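Local structure of VIN1 (Oscarella pearsei, 6BFI) at residues E370-T374 against V502-R506. The protein binds actin filaments as a sponge member of the vinculin/alpha-catenin family and may play a role in cell-cell adhesion. Residues are numbered along the deposited sequence; the frame is centred on the assembly and turned at random.
Sequences ERVAT and VSEAR
Ala-373 and Val-502 form the buried side of a contact between helices 344-375 and 496-519, whose local axes come within 10.5 Å at a crossing angle of -53°. The methyl of Ala-373 points at the second helix and lies 4.2 Å from Val-502 CG1, with the side chain of Ser-503 next to it. With chi1 at 176°, Val-502 CG1 lies opposite the backbone N and reaches the CG methylene of Glu-370 at 3.8 Å, the two side chains meeting nearly at right angles. The carboxylate of Glu-370 is held by Thr-314 and more weakly by Thr-311, while Ser-503 OG bonds back to Phe-499 O. The other side, partly exposed, is broadly covered by one long side chain: Arg-506, bent at chi3 (111°), lays one guanidinium face over Ala-373 CB and Thr-374 N. Its NH1 is 3.4 Å from Ala-373 O; its NH2 comes 2.8 Å from Thr-374 OG1, but at a poor angle for a hydrogen bond. That hydroxyl instead donates to Glu-370 O at 3.1 Å, from the carbonyl face opposite to Thr-374 N. This is helix-helix packing in the all-helical vinculin fold; Val-372 packs on helices 399-427 and 466-493, Ser-503 and Arg-506 on helix 524-550. Glu-370 OE2 remains 5.4 Å from Arg-506 NE, so their opposite charges probably attract without forming a salt bridge. The contact thus rests on methyl and methylene packing plus a flat guanidinium near a hydroxyl and a carbonyl.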
ATOM      1  N   GLU A 370      18.622  14.222  -3.609  1.00 65.65           N
ATOM      2  CA  GLU A 370      19.020  15.371  -4.414  1.00 68.22           C
ATOM      3  C   GLU A 370      17.977  15.681  -5.481  1.00 65.39           C
ATOM      4  O   GLU A 370      17.637  16.851  -5.704  1.00 66.70           O
ATOM      5  CB  GLU A 370      20.387  15.116  -5.049  1.00 73.77           C
ATOM      6  CG  GLU A 370      21.166  16.381  -5.368  1.00 81.47           C
ATOM      7  CD  GLU A 370      22.415  16.111  -6.183  1.00 85.31           C
ATOM      8  OE1 GLU A 370      22.412  15.143  -6.973  1.00 83.98           O
ATOM      9  OE2 GLU A 370      23.399  16.867  -6.036  1.00 92.06           O
ATOM     10  N   ARG A 371      17.458  14.646  -6.150  1.00 63.26           N
ATOM     11  CA  ARG A 371      16.360  14.851  -7.090  1.00 58.21           C
ATOM     12  C   ARG A 371      15.178  15.526  -6.411  1.00 54.67           C
ATOM     13  O   ARG A 371      14.569  16.443  -6.975  1.00 52.08           O
ATOM     14  CB  ARG A 371      15.929  13.518  -7.702  1.00 54.57           C
ATOM     15  CG  ARG A 371      16.697  13.123  -8.955  1.00 63.44           C
ATOM     16  CD  ARG A 371      16.273  13.954 -10.159  1.00 59.00           C
ATOM     17  NE  ARG A 371      14.885  13.706 -10.537  1.00 59.95           N
ATOM     18  CZ  ARG A 371      14.495  12.760 -11.387  1.00 58.06           C
ATOM     19  NH1 ARG A 371      15.393  11.965 -11.955  1.00 58.75           N
ATOM     20  NH2 ARG A 371      13.206  12.607 -11.669  1.00 51.16           N
ATOM     21  N   VAL A 372      14.844  15.094  -5.193  1.00 53.11           N
ATOM     22  CA  VAL A 372      13.740  15.725  -4.477  1.00 53.52           C
ATOM     23  C   VAL A 372      14.081  17.170  -4.128  1.00 57.59           C
ATOM     24  O   VAL A 372      13.247  18.072  -4.276  1.00 58.12           O
ATOM     25  CB  VAL A 372      13.377  14.906  -3.228  1.00 54.23           C
ATOM     26  CG1 VAL A 372      12.336  15.635  -2.395  1.00 54.10           C
ATOM     27  CG2 VAL A 372      12.874  13.539  -3.643  1.00 53.79           C
ATOM     28  N   ALA A 373      15.313  17.417  -3.670  1.00 55.36           N
ATOM     29  CA  ALA A 373      15.715  18.778  -3.328  1.00 61.19           C
ATOM     30  C   ALA A 373      15.647  19.709  -4.532  1.00 65.63           C
ATOM     31  O   ALA A 373      15.389  20.907  -4.375  1.00 64.37           O
ATOM     32  CB  ALA A 373      17.124  18.780  -2.739  1.00 66.96           C
ATOM     33  N   THR A 374      15.868  19.183  -5.738  1.00 65.58           N
ATOM     34  CA  THR A 374      15.846  20.031  -6.924  1.00 63.65           C
ATOM     35  C   THR A 374      14.429  20.230  -7.450  1.00 56.83           C
ATOM     36  O   THR A 374      14.017  21.360  -7.740  1.00 54.70           O
ATOM     37  CB  THR A 374      16.731  19.430  -8.015  1.00 64.27           C
ATOM     38  OG1 THR A 374      18.077  19.327  -7.535  1.00 62.87           O
ATOM     39  CG2 THR A 374      16.704  20.305  -9.262  1.00 63.98           C
ATOM     40  N   VAL A 502      22.111  17.596   1.728  1.00 58.83           N
ATOM     41  CA  VAL A 502      22.104  18.180   0.390  1.00 62.30           C
ATOM     42  C   VAL A 502      21.569  19.606   0.432  1.00 64.75           C
ATOM     43  O   VAL A 502      22.153  20.522  -0.165  1.00 58.52           O
ATOM     44  CB  VAL A 502      21.291  17.289  -0.569  1.00 59.11           C
ATOM     45  CG1 VAL A 502      21.189  17.933  -1.939  1.00 57.09           C
ATOM     46  CG2 VAL A 502      21.928  15.911  -0.678  1.00 61.23           C
ATOM     47  N   SER A 503      20.465  19.819   1.153  1.00 61.31           N
ATOM     48  CA  SER A 503      19.910  21.162   1.289  1.00 60.32           C
ATOM     49  C   SER A 503      20.860  22.095   2.030  1.00 59.90           C
ATOM     50  O   SER A 503      20.917  23.289   1.718  1.00 62.67           O
ATOM     51  CB  SER A 503      18.563  21.104   2.010  1.00 58.30           C
ATOM     52  OG  SER A 503      17.621  20.343   1.275  1.00 59.96           O
ATOM     53  N   GLU A 504      21.609  21.578   3.005  1.00 58.37           N
ATOM     54  CA  GLU A 504      22.574  22.413   3.711  1.00 61.99           C
ATOM     55  C   GLU A 504      23.683  22.872   2.774  1.00 66.38           C
ATOM     56  O   GLU A 504      24.079  24.044   2.791  1.00 68.64           O
ATOM     57  CB  GLU A 504      23.153  21.650   4.903  1.00 68.39           C
ATOM     58  CG  GLU A 504      24.003  22.489   5.852  1.00 77.99           C
ATOM     59  CD  GLU A 504      24.641  21.657   6.954  1.00 86.04           C
ATOM     60  OE1 GLU A 504      24.585  20.412   6.867  1.00 87.23           O
ATOM     61  OE2 GLU A 504      25.199  22.245   7.906  1.00 91.56           O
ATOM     62  N   ALA A 505      24.186  21.964   1.934  1.00 67.00           N
ATOM     63  CA  ALA A 505      25.254  22.325   1.005  1.00 67.18           C
ATOM     64  C   ALA A 505      24.756  23.303  -0.054  1.00 66.05           C
ATOM     65  O   ALA A 505      25.387  24.338  -0.306  1.00 68.56           O
ATOM     66  CB  ALA A 505      25.828  21.068   0.353  1.00 63.44           C
ATOM     67  N   ARG A 506      23.620  22.991  -0.686  1.00 62.83           N
ATOM     68  CA  ARG A 506      23.077  23.871  -1.716  1.00 66.01           C
ATOM     69  C   ARG A 506      22.749  25.248  -1.148  1.00 65.49           C
ATOM     70  O   ARG A 506      23.021  26.271  -1.787  1.00 65.89           O
ATOM     71  CB  ARG A 506      21.838  23.237  -2.348  1.00 67.65           C
ATOM     72  CG  ARG A 506      22.149  22.039  -3.235  1.00 75.64           C
ATOM     73  CD  ARG A 506      20.917  21.185  -3.502  1.00 79.42           C
ATOM     74  NE  ARG A 506      20.469  21.260  -4.889  1.00 82.05           N
ATOM     75  CZ  ARG A 506      19.310  21.786  -5.275  1.00 84.64           C
ATOM     76  NH1 ARG A 506      18.470  22.283  -4.374  1.00 81.80           N
ATOM     77  NH2 ARG A 506      18.986  21.809  -6.561  1.00 88.32           N
TER